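Local coordinates for protein methoxy mycolic acid synthase 2 (Mycobacterium tuberculosis, PDB 1TPY) that converts a double bond of mycolic acids into a cis cyclopropane ring by transferring a methylene group from S-adenosyl-L-methionine, at residues K52-L57 against M79-A84; E128-I133 against K156-D161. All coordinates share one frame; numbering follows the deposited sequence.

Interaction 1 (K52-L57 against M79-A84)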
loop_
_atom_site.group_PDB
_atom_site.type_symbol
_atom_site.label_atom_id
_atom_site.label_comp_id
_atom_site.label_asym_id
_atom_site.label_seq_id
_atom_site.Cartn_x
_atom_site.Cartn_y
_atom_site.Cartn_z
ATOM N N LYS A 52 7.947 -4.150 -8.423
ATOM C CA LYS A 52 6.609 -3.583 -8.247
ATOM C C LYS A 52 6.693 -2.053 -8.197
ATOM O O LYS A 52 5.849 -1.361 -8.762
ATOM C CB LYS A 52 5.962 -4.129 -6.964
ATOM C CG LYS A 52 4.661 -3.443 -6.552
ATOM C CD LYS A 52 4.916 -2.186 -5.716
ATOM C CE LYS A 52 5.675 -2.513 -4.425
ATOM N NZ LYS A 52 4.971 -3.514 -3.559
ATOM N N ILE A 53 7.717 -1.536 -7.526
ATOM C CA ILE A 53 7.917 -0.095 -7.413
ATOM C C ILE A 53 8.057 0.507 -8.809
ATOM O O ILE A 53 7.300 1.401 -9.192
ATOM C CB ILE A 53 9.197 0.229 -6.607
ATOM C CG1 ILE A 53 9.091 -0.352 -5.195
ATOM C CG2 ILE A 53 9.434 1.732 -6.574
ATOM C CD1 ILE A 53 7.892 0.120 -4.430
ATOM N N ASP A 54 9.037 0.010 -9.560
ATOM C CA ASP A 54 9.278 0.487 -10.917
ATOM C C ASP A 54 8.044 0.338 -11.801
ATOM O O ASP A 54 7.785 1.174 -12.664
ATOM C CB ASP A 54 10.449 -0.276 -11.550
ATOM C CG ASP A 54 11.765 0.001 -10.859
ATOM O OD1 ASP A 54 11.824 0.939 -10.034
ATOM O OD2 ASP A 54 12.745 -0.718 -11.152
ATOM N N LEU A 55 7.289 -0.734 -11.591
ATOM C CA LEU A 55 6.088 -0.981 -12.380
ATOM C C LEU A 55 5.101 0.164 -12.177
ATOM O O LEU A 55 4.561 0.714 -13.136
ATOM C CB LEU A 55 5.447 -2.307 -11.962
ATOM C CG LEU A 55 4.162 -2.714 -12.691
ATOM C CD1 LEU A 55 4.466 -2.952 -14.170
ATOM C CD2 LEU A 55 3.580 -3.964 -12.044
ATOM N N ALA A 56 4.881 0.529 -10.919
ATOM C CA ALA A 56 3.959 1.611 -10.592
ATOM C C ALA A 56 4.482 2.962 -11.075
ATOM O O ALA A 56 3.768 3.722 -11.728
ATOM C CB ALA A 56 3.733 1.657 -9.085
ATOM N N LEU A 57 5.734 3.252 -10.739
ATOM C CA LEU A 57 6.365 4.504 -11.112
ATOM C C LEU A 57 6.453 4.715 -12.632
ATOM O O LEU A 57 6.197 5.815 -13.124
ATOM C CB LEU A 57 7.761 4.568 -10.479
ATOM C CG LEU A 57 7.997 5.499 -9.280
ATOM C CD1 LEU A 57 6.812 5.492 -8.328
ATOM C CD2 LEU A 57 9.274 5.062 -8.571
ATOM N N MET A 79 9.636 6.320 -2.677
ATOM C CA MET A 79 10.127 7.669 -2.941
ATOM C C MET A 79 11.621 7.679 -3.213
ATOM O O MET A 79 12.071 8.294 -4.174
ATOM C CB MET A 79 9.815 8.609 -1.773
ATOM C CG MET A 79 8.340 8.940 -1.640
ATOM S SD MET A 79 8.025 10.149 -0.367
ATOM C CE MET A 79 8.482 9.191 1.121
ATOM N N ARG A 80 12.393 7.002 -2.371
ATOM C CA ARG A 80 13.833 6.957 -2.568
ATOM C C ARG A 80 14.165 6.386 -3.942
ATOM O O ARG A 80 15.094 6.852 -4.603
ATOM C CB ARG A 80 14.499 6.121 -1.474
ATOM C CG ARG A 80 14.415 6.749 -0.082
ATOM C CD ARG A 80 15.408 6.090 0.876
ATOM N NE ARG A 80 15.147 4.662 1.066
ATOM C CZ ARG A 80 14.239 4.161 1.899
ATOM N NH1 ARG A 80 13.490 4.966 2.645
ATOM N NH2 ARG A 80 14.073 2.847 1.977
ATOM N N ARG A 81 13.405 5.383 -4.374
ATOM C CA ARG A 81 13.631 4.767 -5.684
ATOM C C ARG A 81 13.231 5.727 -6.804
ATOM O O ARG A 81 13.852 5.757 -7.868
ATOM C CB ARG A 81 12.815 3.477 -5.815
ATOM C CG ARG A 81 12.902 2.799 -7.185
ATOM C CD ARG A 81 14.289 2.214 -7.462
ATOM N NE ARG A 81 14.291 1.391 -8.673
ATOM C CZ ARG A 81 15.373 0.825 -9.202
ATOM N NH1 ARG A 81 16.560 0.986 -8.631
ATOM N NH2 ARG A 81 15.265 0.094 -10.308
ATOM N N ALA A 82 12.191 6.514 -6.561
ATOM C CA ALA A 82 11.721 7.467 -7.560
ATOM C C ALA A 82 12.787 8.539 -7.816
ATOM O O ALA A 82 12.962 9.003 -8.944
ATOM C CB ALA A 82 10.420 8.109 -7.092
ATOM N N ILE A 83 13.495 8.925 -6.760
ATOM C CA ILE A 83 14.543 9.928 -6.862
ATOM C C ILE A 83 15.692 9.444 -7.732
ATOM O O ILE A 83 16.130 10.138 -8.650
ATOM C CB ILE A 83 15.129 10.262 -5.483
ATOM C CG1 ILE A 83 14.056 10.911 -4.608
ATOM C CG2 ILE A 83 16.353 11.175 -5.644
ATOM C CD1 ILE A 83 14.533 11.241 -3.218
ATOM N N ALA A 84 16.182 8.248 -7.419
ATOM C CA ALA A 84 17.300 7.645 -8.134
ATOM C C ALA A 84 16.978 7.254 -9.573
ATOM O O ALA A 84 17.746 7.537 -10.493
ATOM C CB ALA A 84 17.790 6.423 -7.373
#
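Asp-54 and Arg-81 tie helix 45-57 to helix 77-86 in the Rossmann-like fold of this S-adenosylmethionine-dependent methyltransferase. Strand 67-71 lies between the two helices in sequence, and the short segments pack at an angle of 65°, their axes 10.2 Å apart. That spacing is bridged by a hydrocarbon layer with a salt bridge beside it.

The hydrocarbon contacts come from one face of 52-57. Leu-57 sends CD2 onto Ala-82, with 3.6 Å between Leu-57 CD2 and Ala-82 CB; Leu-68 of strand 67-71 touches both residues and closes this layer against the sheet. One turn earlier, Ile-53 lays its CG2 methyl against the aliphatic root of Arg-81, 3.7 Å from Ile-53 CG2 to Arg-81 CG. The side chain of Ile-53 is about 6 Å from the bound S-adenosylhomocysteine, which places this end of the layer near the cofactor pocket.

The polar contact is a two-point salt bridge. Arg-81 starts with CG anti to its backbone N (chi1 176°) and bends at chi2, which carries the guanidinium past Ile-53 to Asp-54. Carboxylate and guanidinium are nearly coplanar, and both oxygens accept through their syn lone pairs. Arg-81 NH2 meets Asp-54 OD2 at 2.8 Å, while Arg-81 NE reaches Asp-54 OD1 at 2.9 Å, almost perfectly straight and in the guanidinium plane.

Interaction 2 (E128-I133 against K156-D161)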
loop_
_atom_site.group_PDB
_atom_site.type_symbol
_atom_site.label_atom_id
_atom_site.label_comp_id
_atom_site.label_asym_id
_atom_site.label_seq_id
_atom_site.Cartn_x
_atom_site.Cartn_y
_atom_site.Cartn_z
ATOM N N GLU A 128 -1.191 20.722 -1.469
ATOM C CA GLU A 128 -0.140 21.275 -2.317
ATOM C C GLU A 128 -0.184 20.744 -3.746
ATOM O O GLU A 128 -0.537 19.596 -3.982
ATOM C CB GLU A 128 1.234 20.950 -1.736
ATOM C CG GLU A 128 1.541 21.586 -0.395
ATOM C CD GLU A 128 2.954 21.281 0.048
ATOM O OE1 GLU A 128 3.745 20.831 -0.807
ATOM O OE2 GLU A 128 3.279 21.500 1.233
ATOM N N PRO A 129 0.169 21.590 -4.724
ATOM C CA PRO A 129 0.151 21.121 -6.109
ATOM C C PRO A 129 1.300 20.140 -6.308
ATOM O O PRO A 129 2.395 20.357 -5.799
ATOM C CB PRO A 129 0.354 22.407 -6.916
ATOM C CG PRO A 129 -0.188 23.478 -6.014
ATOM C CD PRO A 129 0.333 23.054 -4.664
ATOM N N VAL A 130 1.046 19.049 -7.025
ATOM C CA VAL A 130 2.087 18.064 -7.297
ATOM C C VAL A 130 1.943 17.610 -8.746
ATOM O O VAL A 130 0.889 17.796 -9.354
ATOM C CB VAL A 130 1.984 16.852 -6.351
ATOM C CG1 VAL A 130 2.072 17.323 -4.897
ATOM C CG2 VAL A 130 0.682 16.098 -6.605
ATOM N N ASP A 131 2.992 17.018 -9.301
ATOM C CA ASP A 131 2.949 16.586 -10.694
ATOM C C ASP A 131 2.396 15.194 -10.924
ATOM O O ASP A 131 1.693 14.953 -11.902
ATOM C CB ASP A 131 4.340 16.707 -11.289
ATOM C CG ASP A 131 4.837 18.132 -11.267
ATOM O OD1 ASP A 131 5.950 18.376 -10.760
ATOM O OD2 ASP A 131 4.092 19.009 -11.756
ATOM N N ARG A 132 2.709 14.274 -10.026
ATOM C CA ARG A 132 2.218 12.915 -10.155
ATOM C C ARG A 132 1.963 12.360 -8.762
ATOM O O ARG A 132 2.502 12.867 -7.777
ATOM C CB ARG A 132 3.246 12.062 -10.896
ATOM C CG ARG A 132 3.467 12.473 -12.354
ATOM C CD ARG A 132 2.249 12.150 -13.221
ATOM N NE ARG A 132 2.484 12.427 -14.638
ATOM C CZ ARG A 132 2.470 13.640 -15.187
ATOM N NH1 ARG A 132 2.223 14.713 -14.443
ATOM N NH2 ARG A 132 2.721 13.780 -16.481
ATOM N N ILE A 133 1.117 11.340 -8.677
ATOM C CA ILE A 133 0.802 10.734 -7.397
ATOM C C ILE A 133 0.877 9.219 -7.466
ATOM O O ILE A 133 0.362 8.601 -8.402
ATOM C CB ILE A 133 -0.624 11.096 -6.912
ATOM C CG1 ILE A 133 -0.779 12.609 -6.762
ATOM C CG2 ILE A 133 -0.899 10.423 -5.572
ATOM C CD1 ILE A 133 -2.225 13.044 -6.597
ATOM N N LYS A 156 -7.664 17.503 -7.703
ATOM C CA LYS A 156 -7.439 18.911 -7.427
ATOM C C LYS A 156 -5.958 19.289 -7.451
ATOM O O LYS A 156 -5.581 20.289 -8.064
ATOM C CB LYS A 156 -8.031 19.276 -6.060
ATOM C CG LYS A 156 -7.995 20.762 -5.724
ATOM C CD LYS A 156 -8.865 21.554 -6.695
ATOM C CE LYS A 156 -9.057 22.999 -6.252
ATOM N NZ LYS A 156 -10.000 23.740 -7.153
ATOM N N ILE A 157 -5.114 18.490 -6.799
ATOM C CA ILE A 157 -3.693 18.819 -6.735
ATOM C C ILE A 157 -2.837 18.444 -7.941
ATOM O O ILE A 157 -1.705 18.911 -8.060
ATOM C CB ILE A 157 -3.035 18.240 -5.453
ATOM C CG1 ILE A 157 -2.962 16.715 -5.520
ATOM C CG2 ILE A 157 -3.838 18.665 -4.229
ATOM C CD1 ILE A 157 -2.306 16.089 -4.297
ATOM N N LEU A 158 -3.369 17.619 -8.835
ATOM C CA LEU A 158 -2.622 17.215 -10.027
ATOM C C LEU A 158 -2.741 18.224 -11.158
ATOM O O LEU A 158 -3.734 18.936 -11.263
ATOM C CB LEU A 158 -3.123 15.866 -10.545
ATOM C CG LEU A 158 -2.668 14.594 -9.837
ATOM C CD1 LEU A 158 -3.395 13.398 -10.437
ATOM C CD2 LEU A 158 -1.168 14.441 -9.982
ATOM N N PRO A 159 -1.719 18.303 -12.022
ATOM C CA PRO A 159 -1.792 19.252 -13.135
ATOM C C PRO A 159 -2.867 18.753 -14.107
ATOM O O PRO A 159 -3.368 17.638 -13.959
ATOM C CB PRO A 159 -0.381 19.205 -13.718
ATOM C CG PRO A 159 0.043 17.789 -13.448
ATOM C CD PRO A 159 -0.442 17.567 -12.036
ATOM N N PRO A 160 -3.237 19.568 -15.107
ATOM C CA PRO A 160 -4.266 19.161 -16.071
ATOM C C PRO A 160 -4.038 17.829 -16.790
ATOM O O PRO A 160 -4.993 17.166 -17.192
ATOM C CB PRO A 160 -4.327 20.353 -17.032
ATOM C CG PRO A 160 -2.959 20.951 -16.934
ATOM C CD PRO A 160 -2.681 20.885 -15.460
ATOM N N ASP A 161 -2.779 17.437 -16.944
ATOM C CA ASP A 161 -2.441 16.181 -17.611
ATOM C C ASP A 161 -1.782 15.249 -16.602
ATOM O O ASP A 161 -0.970 14.399 -16.963
ATOM C CB ASP A 161 -1.458 16.452 -18.738
ATOM C CG ASP A 161 -0.125 16.921 -18.220
ATOM O OD1 ASP A 161 -0.125 17.737 -17.272
ATOM O OD2 ASP A 161 0.916 16.479 -18.751
HETATM O O HOH W 1 3.705 15.794 -18.443
#
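Val-130 N donates to Ile-157 O at 2.9 Å, a nearly straight bond (171°) that pins the approach to strand 132-136 onto the C-terminal end of helix 147-157. The acceptor belongs to the last helical residue, and Pro-129 CA adds a CH...O contact to the same carbonyl. Val-130 O makes no bond to Ile-157 O, since both are acceptors, and Pro-159 CD sits 3.0 Å from Val-130 O. Leu-158 O accepts from Lys-287 NZ.

Arg-132 has its polar end distributed among several partners. Its chain bends at chi2 (-70°), and the guanidinium turns back so that NH1 bonds Asp-131 O in the guanidinium plane; seen from that carbonyl, the donor stands well above the carbonyl plane, off the lone pairs. NE is taken by Leu-60 O. Arg-132 NH2 reaches Asp-161 chiefly through water, which accepts from Arg-132 NH2 at 3.0 Å and donates to Asp-161 OD2 at 2.9 Å. The direct salt bridge is long, 4.0 Å between Arg-132 NH2 and Asp-161 OD2, with the planes almost perpendicular, while Asp-161 O lies over one guanidinium face. The other acids find their partners outside the two segments: Asp-131 OD1 accepts from Thr-67 N, and Glu-128 forms a salt bridge with Arg-117.

Alongside the backbone bond, Ile-157 CD1 meets both Val-130 CG2 and Ile-133 CD1, and Ile-133 CD1 packs 3.6 Å from Leu-158 CG. The contact thus joins the start of strand 132-136 to the end of helix 147-157, within the beta-alpha-beta crossover that returns in parallel strand 163-171. Ile-133 bonds through its backbone to that strand, while Leu-69 of strand 67-71 touches Val-130 and Ile-157.

Overall arrangement
Both interactions have side chains that touch strand 67-71 in the parallel part of the sheet, but they join different elements. Interaction 1 joins two helices, is mostly buried and approaches the cofactor pocket; interaction 2 joins loops at a strand start and a helix end, farther from the chain centre and only partly buried. Their centres are 18 Å apart and they do not touch. Each combines aliphatic packing with an arginine-aspartate pair. In interaction 1 that pair is direct, two-point and nearly coplanar, whereas in interaction 2 it is long, crossed and relayed by water. A backbone hydrogen bond spans interaction 2, while the bonds across interaction 1 join side chains.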